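Local coordinates for protein lipoxygenase (PDB 5EK8) that probably oxygenates polyunsaturated fatty acids with molecular oxygen, acting as a 9R-lipoxygenase that holds a non-heme iron, at residues N65-D77 against L87-I100. Residues are numbered along the deposited sequence; the frame is centred on the assembly and turned at random.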
loop_
_atom_site.group_PDB
_atom_site.type_symbol
_atom_site.label_atom_id
_atom_site.label_comp_id
_atom_site.label_asym_id
_atom_site.label_seq_id
_atom_site.Cartn_x
_atom_site.Cartn_y
_atom_site.Cartn_z
ATOM N N ASN A 65 -1.563 8.916 -24.680
ATOM C CA ASN A 65 -0.998 9.491 -25.901
ATOM C C ASN A 65 -0.231 10.789 -25.639
ATOM O O ASN A 65 0.015 11.576 -26.555
ATOM C CB ASN A 65 -2.094 9.721 -26.945
ATOM C CG ASN A 65 -2.622 8.424 -27.527
ATOM O OD1 ASN A 65 -1.875 7.463 -27.700
ATOM N ND2 ASN A 65 -3.913 8.390 -27.830
ATOM N N LYS A 66 0.148 10.998 -24.380
ATOM C CA LYS A 66 1.053 12.075 -24.006
ATOM C C LYS A 66 2.474 11.646 -24.332
ATOM O O LYS A 66 2.747 10.454 -24.445
ATOM C CB LYS A 66 0.923 12.417 -22.518
ATOM C CG LYS A 66 -0.374 13.111 -22.141
ATOM C CD LYS A 66 -0.289 13.671 -20.736
ATOM C CE LYS A 66 -1.574 14.368 -20.342
ATOM N NZ LYS A 66 -1.474 14.968 -18.985
ATOM N N PRO A 67 3.386 12.614 -24.497
ATOM C CA PRO A 67 4.777 12.266 -24.801
ATOM C C PRO A 67 5.451 11.470 -23.693
ATOM O O PRO A 67 5.289 11.795 -22.517
ATOM C CB PRO A 67 5.453 13.631 -24.973
ATOM C CG PRO A 67 4.544 14.611 -24.314
ATOM C CD PRO A 67 3.167 14.069 -24.519
ATOM N N LEU A 68 6.186 10.429 -24.079
ATOM C CA LEU A 68 7.049 9.696 -23.157
ATOM C C LEU A 68 8.371 10.444 -23.045
ATOM O O LEU A 68 9.271 10.271 -23.865
ATOM C CB LEU A 68 7.273 8.262 -23.638
ATOM C CG LEU A 68 7.870 7.266 -22.645
ATOM C CD1 LEU A 68 6.916 7.026 -21.500
ATOM C CD2 LEU A 68 8.205 5.954 -23.339
ATOM N N HIS A 69 8.473 11.279 -22.019
ATOM C CA HIS A 69 9.525 12.282 -21.933
ATOM C C HIS A 69 10.778 11.829 -21.193
ATOM O O HIS A 69 10.701 11.094 -20.209
ATOM C CB HIS A 69 8.972 13.525 -21.247
ATOM C CG HIS A 69 8.385 13.246 -19.901
ATOM N ND1 HIS A 69 7.077 12.838 -19.729
ATOM C CD2 HIS A 69 8.924 13.302 -18.663
ATOM C CE1 HIS A 69 6.839 12.664 -18.444
ATOM N NE2 HIS A 69 7.946 12.936 -17.773
ATOM N N ASN A 70 11.929 12.291 -21.681
ATOM C CA ASN A 70 13.212 12.129 -21.000
ATOM C C ASN A 70 13.521 10.684 -20.632
ATOM O O ASN A 70 14.057 10.410 -19.557
ATOM C CB ASN A 70 13.256 12.998 -19.737
ATOM C CG ASN A 70 12.835 14.436 -19.996
ATOM O OD1 ASN A 70 12.784 14.889 -21.140
ATOM N ND2 ASN A 70 12.534 15.161 -18.926
ATOM N N ILE A 71 13.175 9.758 -21.518
ATOM C CA ILE A 71 13.442 8.353 -21.267
ATOM C C ILE A 71 14.543 7.878 -22.207
ATOM O O ILE A 71 14.638 8.331 -23.351
ATOM C CB ILE A 71 12.164 7.496 -21.425
ATOM C CG1 ILE A 71 12.310 6.175 -20.669
ATOM C CG2 ILE A 71 11.812 7.280 -22.897
ATOM C CD1 ILE A 71 10.990 5.543 -20.317
ATOM N N GLU A 72 15.400 6.994 -21.706
ATOM C CA GLU A 72 16.570 6.575 -22.465
ATOM C C GLU A 72 16.196 5.587 -23.557
ATOM O O GLU A 72 15.366 4.699 -23.360
ATOM C CB GLU A 72 17.634 5.974 -21.540
ATOM C CG GLU A 72 18.392 7.014 -20.728
ATOM C CD GLU A 72 19.361 6.404 -19.729
ATOM O OE1 GLU A 72 19.976 5.361 -20.043
ATOM O OE2 GLU A 72 19.506 6.969 -18.624
ATOM N N LEU A 73 16.819 5.767 -24.715
ATOM C CA LEU A 73 16.594 4.906 -25.862
ATOM C C LEU A 73 17.914 4.345 -26.362
ATOM O O LEU A 73 18.917 5.059 -26.429
ATOM C CB LEU A 73 15.893 5.677 -26.982
ATOM C CG LEU A 73 14.396 5.474 -27.209
ATOM C CD1 LEU A 73 13.641 5.332 -25.902
ATOM C CD2 LEU A 73 13.861 6.652 -28.007
ATOM N N GLU A 74 17.912 3.065 -26.712
ATOM C CA GLU A 74 19.101 2.443 -27.277
ATOM C C GLU A 74 18.800 1.864 -28.659
ATOM O O GLU A 74 17.807 1.162 -28.852
ATOM C CB GLU A 74 19.640 1.356 -26.343
ATOM C CG GLU A 74 20.125 1.877 -24.987
ATOM C CD GLU A 74 20.653 0.776 -24.068
ATOM O OE1 GLU A 74 20.439 -0.419 -24.369
ATOM O OE2 GLU A 74 21.285 1.107 -23.039
ATOM N N VAL A 75 19.651 2.180 -29.625
ATOM C CA VAL A 75 19.516 1.605 -30.955
ATOM C C VAL A 75 20.352 0.336 -31.058
ATOM O O VAL A 75 21.560 0.350 -30.835
ATOM C CB VAL A 75 19.933 2.597 -32.051
ATOM C CG1 VAL A 75 20.168 1.870 -33.366
ATOM C CG2 VAL A 75 18.875 3.670 -32.212
ATOM N N TRP A 76 19.688 -0.765 -31.384
ATOM C CA TRP A 76 20.337 -2.061 -31.499
ATOM C C TRP A 76 20.078 -2.678 -32.860
ATOM O O TRP A 76 19.066 -2.398 -33.495
ATOM C CB TRP A 76 19.833 -3.014 -30.411
ATOM C CG TRP A 76 20.297 -2.684 -29.030
ATOM C CD1 TRP A 76 19.868 -1.655 -28.253
ATOM C CD2 TRP A 76 21.266 -3.400 -28.250
ATOM N NE1 TRP A 76 20.512 -1.675 -27.037
ATOM C CE2 TRP A 76 21.377 -2.736 -27.011
ATOM C CE3 TRP A 76 22.053 -4.533 -28.482
ATOM C CZ2 TRP A 76 22.244 -3.168 -26.005
ATOM C CZ3 TRP A 76 22.911 -4.964 -27.480
ATOM C CH2 TRP A 76 23.006 -4.277 -26.262
ATOM N N ASP A 77 20.989 -3.528 -33.303
ATOM C CA ASP A 77 20.711 -4.390 -34.430
ATOM C C ASP A 77 20.180 -5.718 -33.926
ATOM O O ASP A 77 20.870 -6.434 -33.184
ATOM C CB ASP A 77 21.953 -4.621 -35.278
ATOM C CG ASP A 77 21.689 -5.566 -36.425
ATOM O OD1 ASP A 77 21.777 -6.797 -36.228
ATOM O OD2 ASP A 77 21.379 -5.079 -37.528
ATOM N N LEU A 87 24.366 -0.213 -31.094
ATOM C CA LEU A 87 24.705 0.734 -32.153
ATOM C C LEU A 87 24.782 2.184 -31.668
ATOM O O LEU A 87 25.571 2.970 -32.196
ATOM C CB LEU A 87 23.693 0.627 -33.301
ATOM C CG LEU A 87 23.554 -0.763 -33.929
ATOM C CD1 LEU A 87 22.644 -0.719 -35.139
ATOM C CD2 LEU A 87 24.922 -1.352 -34.293
ATOM N N GLY A 88 23.970 2.539 -30.672
ATOM C CA GLY A 88 23.964 3.899 -30.159
ATOM C C GLY A 88 22.958 4.188 -29.059
ATOM O O GLY A 88 21.966 3.476 -28.904
ATOM N N LYS A 89 23.215 5.250 -28.300
ATOM C CA LYS A 89 22.366 5.634 -27.173
ATOM C C LYS A 89 21.672 6.972 -27.405
ATOM O O LYS A 89 21.886 7.621 -28.426
ATOM C CB LYS A 89 23.192 5.712 -25.891
ATOM C CG LYS A 89 23.091 4.500 -24.990
ATOM C CD LYS A 89 24.161 4.565 -23.913
ATOM C CE LYS A 89 24.225 5.952 -23.291
ATOM N NZ LYS A 89 25.432 6.121 -22.444
ATOM N N GLY A 90 20.850 7.384 -26.442
ATOM C CA GLY A 90 20.191 8.676 -26.502
ATOM C C GLY A 90 18.900 8.736 -25.705
ATOM O O GLY A 90 18.445 7.727 -25.159
ATOM N N VAL A 91 18.312 9.926 -25.630
ATOM C CA VAL A 91 17.093 10.140 -24.854
ATOM C C VAL A 91 16.003 10.838 -25.665
ATOM O O VAL A 91 16.256 11.402 -26.728
ATOM C CB VAL A 91 17.360 10.985 -23.585
ATOM C CG1 VAL A 91 18.547 10.445 -22.824
ATOM C CG2 VAL A 91 17.591 12.447 -23.951
ATOM N N THR A 92 14.782 10.792 -25.148
ATOM C CA THR A 92 13.683 11.562 -25.709
ATOM C C THR A 92 13.669 12.953 -25.082
ATOM O O THR A 92 14.068 13.115 -23.929
ATOM C CB THR A 92 12.332 10.876 -25.457
ATOM O OG1 THR A 92 12.160 10.678 -24.046
ATOM C CG2 THR A 92 12.275 9.531 -26.165
ATOM N N ASP A 93 13.215 13.959 -25.828
ATOM C CA ASP A 93 13.016 15.274 -25.225
ATOM C C ASP A 93 11.670 15.292 -24.516
ATOM O O ASP A 93 11.016 14.254 -24.385
ATOM C CB ASP A 93 13.118 16.412 -26.261
ATOM C CG ASP A 93 12.132 16.272 -27.421
ATOM O OD1 ASP A 93 12.461 16.759 -28.526
ATOM O OD2 ASP A 93 11.036 15.700 -27.242
ATOM N N GLN A 94 11.253 16.472 -24.069
ATOM C CA GLN A 94 10.021 16.598 -23.298
ATOM C C GLN A 94 8.791 16.307 -24.154
ATOM O O GLN A 94 7.715 16.018 -23.628
ATOM C CB GLN A 94 9.929 17.988 -22.673
ATOM C CG GLN A 94 11.043 18.273 -21.683
ATOM C CD GLN A 94 10.979 19.679 -21.107
ATOM O OE1 GLN A 94 10.520 20.615 -21.769
ATOM N NE2 GLN A 94 11.438 19.834 -19.866
ATOM N N ASN A 95 8.960 16.361 -25.472
ATOM C CA ASN A 95 7.887 16.014 -26.394
ATOM C C ASN A 95 7.989 14.572 -26.875
ATOM O O ASN A 95 7.298 14.176 -27.813
ATOM C CB ASN A 95 7.884 16.954 -27.598
ATOM C CG ASN A 95 7.831 18.418 -27.197
ATOM O OD1 ASN A 95 8.491 19.260 -27.805
ATOM N ND2 ASN A 95 7.050 18.726 -26.163
ATOM N N GLY A 96 8.853 13.793 -26.230
ATOM C CA GLY A 96 9.025 12.391 -26.568
ATOM C C GLY A 96 9.771 12.183 -27.870
ATOM O O GLY A 96 9.914 11.055 -28.340
ATOM N N ARG A 97 10.249 13.276 -28.456
ATOM C CA ARG A 97 10.989 13.209 -29.709
ATOM C C ARG A 97 12.454 12.850 -29.463
ATOM O O ARG A 97 13.029 13.206 -28.434
ATOM C CB ARG A 97 10.884 14.535 -30.466
ATOM C CG ARG A 97 9.490 14.838 -30.989
ATOM C CD ARG A 97 9.477 16.086 -31.857
ATOM N NE ARG A 97 8.206 16.240 -32.561
ATOM C CZ ARG A 97 7.179 16.956 -32.115
ATOM N NH1 ARG A 97 7.260 17.600 -30.959
ATOM N NH2 ARG A 97 6.065 17.028 -32.831
ATOM N N PHE A 98 13.053 12.141 -30.411
ATOM C CA PHE A 98 14.437 11.721 -30.268
ATOM C C PHE A 98 15.179 11.698 -31.598
ATOM O O PHE A 98 14.607 11.382 -32.659
ATOM C CB PHE A 98 14.511 10.339 -29.609
ATOM C CG PHE A 98 13.925 9.236 -30.442
ATOM C CD1 PHE A 98 14.708 8.544 -31.352
ATOM C CD2 PHE A 98 12.590 8.893 -30.318
ATOM C CE1 PHE A 98 14.175 7.536 -32.119
ATOM C CE2 PHE A 98 12.053 7.880 -31.080
ATOM C CZ PHE A 98 12.847 7.203 -31.982
ATOM N N GLU A 99 16.466 12.022 -31.503
ATOM C CA GLU A 99 17.393 12.006 -32.625
ATOM C C GLU A 99 18.656 11.244 -32.217
ATOM O O GLU A 99 19.679 11.846 -31.887
ATOM C CB GLU A 99 17.729 13.435 -33.056
ATOM C CG GLU A 99 18.434 13.559 -34.397
ATOM C CD GLU A 99 18.690 15.007 -34.780
ATOM O OE1 GLU A 99 18.234 15.905 -34.037
ATOM O OE2 GLU A 99 19.342 15.248 -35.820
ATOM N N ILE A 100 18.562 9.918 -32.227
ATOM C CA ILE A 100 19.662 9.031 -31.842
ATOM C C ILE A 100 20.762 8.945 -32.896
ATOM O O ILE A 100 20.489 8.704 -34.066
ATOM C CB ILE A 100 19.163 7.590 -31.586
ATOM C CG1 ILE A 100 17.924 7.578 -30.689
ATOM C CG2 ILE A 100 20.279 6.733 -30.997
ATOM C CD1 ILE A 100 18.200 7.915 -29.251
#
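Leu-73 lays CD2 over one face of the Phe-98 ring, a CH-pi contact 3.6 Å from CD2 to the ring centroid, displaced toward the rim; the leucine branch stands across the phenylalanine side chain. Leu-73 belongs to the antiparallel beta hairpin of strands 72-79 and 82-91, Phe-98 to strand 97-102 of a different sheet, consistent with the beta sandwich of the PLAT domain. Further along, Val-75 and Ile-100 run alongside one another, head to tail, CG2 to CG2 at 3.6 Å. Leu-59 of strand 53-61, in the same sheet as Phe-98 and Ile-100, also touches Leu-73, so Leu-73 and Val-75 both belong to the buried filling between the sheets.

Thr-92 ties the run from Leu-68 to Ile-71 to its partner: its N-H goes to Ile-71 O. With chi1 at 57°, OG1 sits between its own backbone N and carbonyl carbon; it donates to a lone pair of Leu-68 O (2.9 Å) and accepts a nearly straight bond from Ile-71 N (2.9 Å, 170°). A valine in its place would probably leave that N-H and the Leu-68 carbonyl without their shared partner, letting the 68-71 run shift.

At the far end a classic beta bulge sets Leu-87 and Gly-88 both opposite Val-75. Leu-87 CB packs on Val-75 CG1 (3.7 Å), while Val-75 O accepts from Leu-87 N at 2.9 Å and from Gly-88 N at 3.3 Å.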